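Putative glycyl-glycine endopeptidase lytM (Ruminococcus gnavus, PDB 3NYY) is a putative metalloendopeptidase of the M23 family, probably cleaving glycyl-glycine peptide bonds in bacterial cell-wall peptides. Local coordinates at residues E25-Q28 and V29-Q33. Numbering follows the deposited sequence. Where two conformers were deposited one is given.
Sequences ETMQ and VYLKQ
Val29 N, Tyr30 N and Leu31 N donate to the carbonyls of Glu25, Thr26 and Met27, the i-to-i+4 pattern of an alpha helix; the Leu31 N to Met27 O bond is 2.8 Å, whereas Lys32 N reaches Gln28 O only weakly at 3.4 Å. Met27, a selenomethionine, leans alongside Tyr30, its SE 4.0 Å from Tyr30 CD2 in the conformer described, an oblique Met-aromatic contact. With CG anti to the backbone N in both residues (chi1 -163° and 171°), the two side chains run the same way from the helix. One turn on, Leu31 CD1 meets Met27 CG at 4.0 Å, the two side chains crossing at a slant. On another side, Lys32 curls back toward Gln28: its CG packs 3.4 Å from Gln28 O, and NZ stops 3.9 Å from Gln28 OE1, its salt bridge being with Glu242. Gln28 NE2 is hydrogen-bonded to Pro236 O. This short helix of the LytM N-terminal region lies between helical neighbours: Met27 and Leu31 pack on helix 37-48, whose Asp40 OD2 is hydrogen-bonded to Tyr30 OH; Met27 and Tyr30 also touch helix 61-71, while Gln28 rests on helix 235-240.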
ATOM      1  N   GLU A  25     -13.314  -8.444  -8.253  1.00 24.32           N
ATOM      2  CA  GLU A  25     -12.324  -9.361  -8.849  1.00 26.57           C
ATOM      3  C   GLU A  25     -12.884 -10.086 -10.097  1.00 23.31           C
ATOM      4  O   GLU A  25     -12.142 -10.315 -11.061  1.00 24.01           O
ATOM      5  CB  GLU A  25     -11.737 -10.341  -7.799  1.00 31.48           C
ATOM      6  CG  GLU A  25     -10.790  -9.670  -6.736  1.00 34.88           C
ATOM      7  CD  GLU A  25      -9.644  -8.777  -7.331  1.00 47.68           C
ATOM      8  OE1 GLU A  25      -8.965  -9.192  -8.304  1.00 46.73           O
ATOM      9  OE2 GLU A  25      -9.415  -7.642  -6.811  1.00 48.75           O
ATOM     10  N   THR A  26     -14.178 -10.405 -10.095  1.00 23.71           N
ATOM     11  CA  THR A  26     -14.853 -11.001 -11.275  1.00 26.03           C
ATOM     12  C   THR A  26     -14.678 -10.106 -12.495  1.00 25.22           C
ATOM     13  O   THR A  26     -14.297 -10.549 -13.587  1.00 24.39           O
ATOM     14  CB  THR A  26     -16.359 -11.229 -10.997  1.00 30.31           C
ATOM     15  OG1 THR A  26     -16.469 -12.222  -9.974  1.00 35.81           O
ATOM     16  CG2 THR A  26     -17.115 -11.703 -12.236  1.00 32.91           C
HETATM   17  N   MSE A  27     -14.939  -8.814 -12.292  1.00 22.32           N
HETATM   18  CA  MSE A  27     -14.769  -7.837 -13.351  0.50 19.39           C
HETATM   19  C   MSE A  27     -13.286  -7.647 -13.722  1.00 17.74           C
HETATM   20  O   MSE A  27     -12.966  -7.449 -14.885  1.00 20.64           O
HETATM   21  CB  MSE A  27     -15.454  -6.524 -12.933  0.50 17.92           C
HETATM   22  CG  MSE A  27     -15.714  -5.560 -14.043  0.50 17.54           C
HETATM   23 SE   MSE A  27     -16.724  -6.334 -15.497  0.38 22.25          SE
HETATM   24  CE  MSE A  27     -17.763  -7.599 -14.540  0.50 14.55           C
ATOM     25  N   GLN A  28     -12.361  -7.695 -12.753  1.00 17.38           N
ATOM     26  CA  GLN A  28     -10.939  -7.590 -13.114  1.00 19.69           C
ATOM     27  C   GLN A  28     -10.501  -8.721 -14.046  1.00 20.32           C
ATOM     28  O   GLN A  28      -9.801  -8.490 -15.014  1.00 23.62           O
ATOM     29  CB  GLN A  28     -10.004  -7.547 -11.893  1.00 23.98           C
ATOM     30  CG  GLN A  28      -9.858  -6.165 -11.315  1.00 26.31           C
ATOM     31  CD  GLN A  28      -9.036  -5.189 -12.167  1.00 30.13           C
ATOM     32  OE1 GLN A  28      -8.431  -5.551 -13.177  1.00 35.09           O
ATOM     33  NE2 GLN A  28      -8.988  -3.952 -11.713  1.00 20.53           N
ATOM     34  N   VAL A  29     -10.960  -9.934 -13.765  1.00 20.42           N
ATOM     35  CA  VAL A  29     -10.645 -11.054 -14.630  1.00 22.61           C
ATOM     36  C   VAL A  29     -11.241 -10.811 -16.009  1.00 22.47           C
ATOM     37  O   VAL A  29     -10.568 -11.002 -17.022  1.00 24.00           O
ATOM     38  CB  VAL A  29     -11.183 -12.383 -14.053  1.00 23.26           C
ATOM     39  CG1 VAL A  29     -11.044 -13.534 -15.074  1.00 26.30           C
ATOM     40  CG2 VAL A  29     -10.497 -12.737 -12.697  1.00 24.85           C
ATOM     41  N   TYR A  30     -12.487 -10.321 -16.043  1.00 21.01           N
ATOM     42  CA  TYR A  30     -13.153 -10.114 -17.329  1.00 20.02           C
ATOM     43  C   TYR A  30     -12.440  -9.054 -18.139  1.00 19.94           C
ATOM     44  O   TYR A  30     -12.254  -9.202 -19.348  1.00 19.54           O
ATOM     45  CB  TYR A  30     -14.647  -9.783 -17.128  1.00 17.57           C
ATOM     46  CG  TYR A  30     -15.267  -9.368 -18.449  1.00 20.89           C
ATOM     47  CD1 TYR A  30     -15.774 -10.298 -19.341  1.00 28.08           C
ATOM     48  CD2 TYR A  30     -15.250  -8.034 -18.816  1.00 23.77           C
ATOM     49  CE1 TYR A  30     -16.288  -9.869 -20.574  1.00 28.65           C
ATOM     50  CE2 TYR A  30     -15.696  -7.618 -20.003  1.00 24.67           C
ATOM     51  CZ  TYR A  30     -16.235  -8.514 -20.873  1.00 21.10           C
ATOM     52  OH  TYR A  30     -16.685  -7.998 -22.074  1.00 33.16           O
ATOM     53  N   LEU A  31     -12.048  -7.966 -17.486  1.00 17.81           N
ATOM     54  CA  LEU A  31     -11.484  -6.805 -18.195  1.00 19.10           C
ATOM     55  C   LEU A  31     -10.182  -7.112 -18.923  1.00 22.49           C
ATOM     56  O   LEU A  31      -9.932  -6.559 -19.983  1.00 23.07           O
ATOM     57  CB  LEU A  31     -11.347  -5.612 -17.238  1.00 17.72           C
ATOM     58  CG  LEU A  31     -12.679  -4.943 -16.913  1.00 21.56           C
ATOM     59  CD1 LEU A  31     -12.483  -3.932 -15.735  1.00 18.00           C
ATOM     60  CD2 LEU A  31     -13.312  -4.234 -18.137  1.00 17.92           C
ATOM     61  N   LYS A  32      -9.410  -8.046 -18.400  1.00 25.55           N
ATOM     62  CA  LYS A  32      -8.143  -8.416 -19.062  1.00 29.77           C
ATOM     63  C   LYS A  32      -8.344  -8.993 -20.471  1.00 29.29           C
ATOM     64  O   LYS A  32      -7.401  -8.969 -21.273  1.00 34.31           O
ATOM     65  CB  LYS A  32      -7.381  -9.456 -18.267  1.00 32.15           C
ATOM     66  CG  LYS A  32      -7.019  -9.071 -16.838  1.00 41.15           C
ATOM     67  CD  LYS A  32      -5.758  -8.245 -16.703  1.00 40.23           C
ATOM     68  CE  LYS A  32      -5.039  -8.592 -15.365  1.00 47.31           C
ATOM     69  NZ  LYS A  32      -5.875  -8.344 -14.126  1.00 44.25           N
ATOM     70  N   GLN A  33      -9.536  -9.532 -20.742  1.00 26.18           N
ATOM     71  CA  GLN A  33      -9.831 -10.123 -22.050  0.50 26.47           C
ATOM     72  C   GLN A  33     -10.775  -9.279 -22.898  1.00 24.86           C
ATOM     73  O   GLN A  33     -11.170  -9.686 -23.988  1.00 25.30           O
ATOM     74  CB  GLN A  33     -10.396 -11.532 -21.848  0.50 28.52           C
ATOM     75  CG  GLN A  33      -9.464 -12.424 -21.037  0.50 30.98           C
ATOM     76  CD  GLN A  33      -8.051 -12.424 -21.577  0.50 37.43           C
ATOM     77  OE1 GLN A  33      -7.826 -12.686 -22.758  0.50 42.26           O
ATOM     78  NE2 GLN A  33      -7.087 -12.129 -20.713  0.50 41.91           N
TER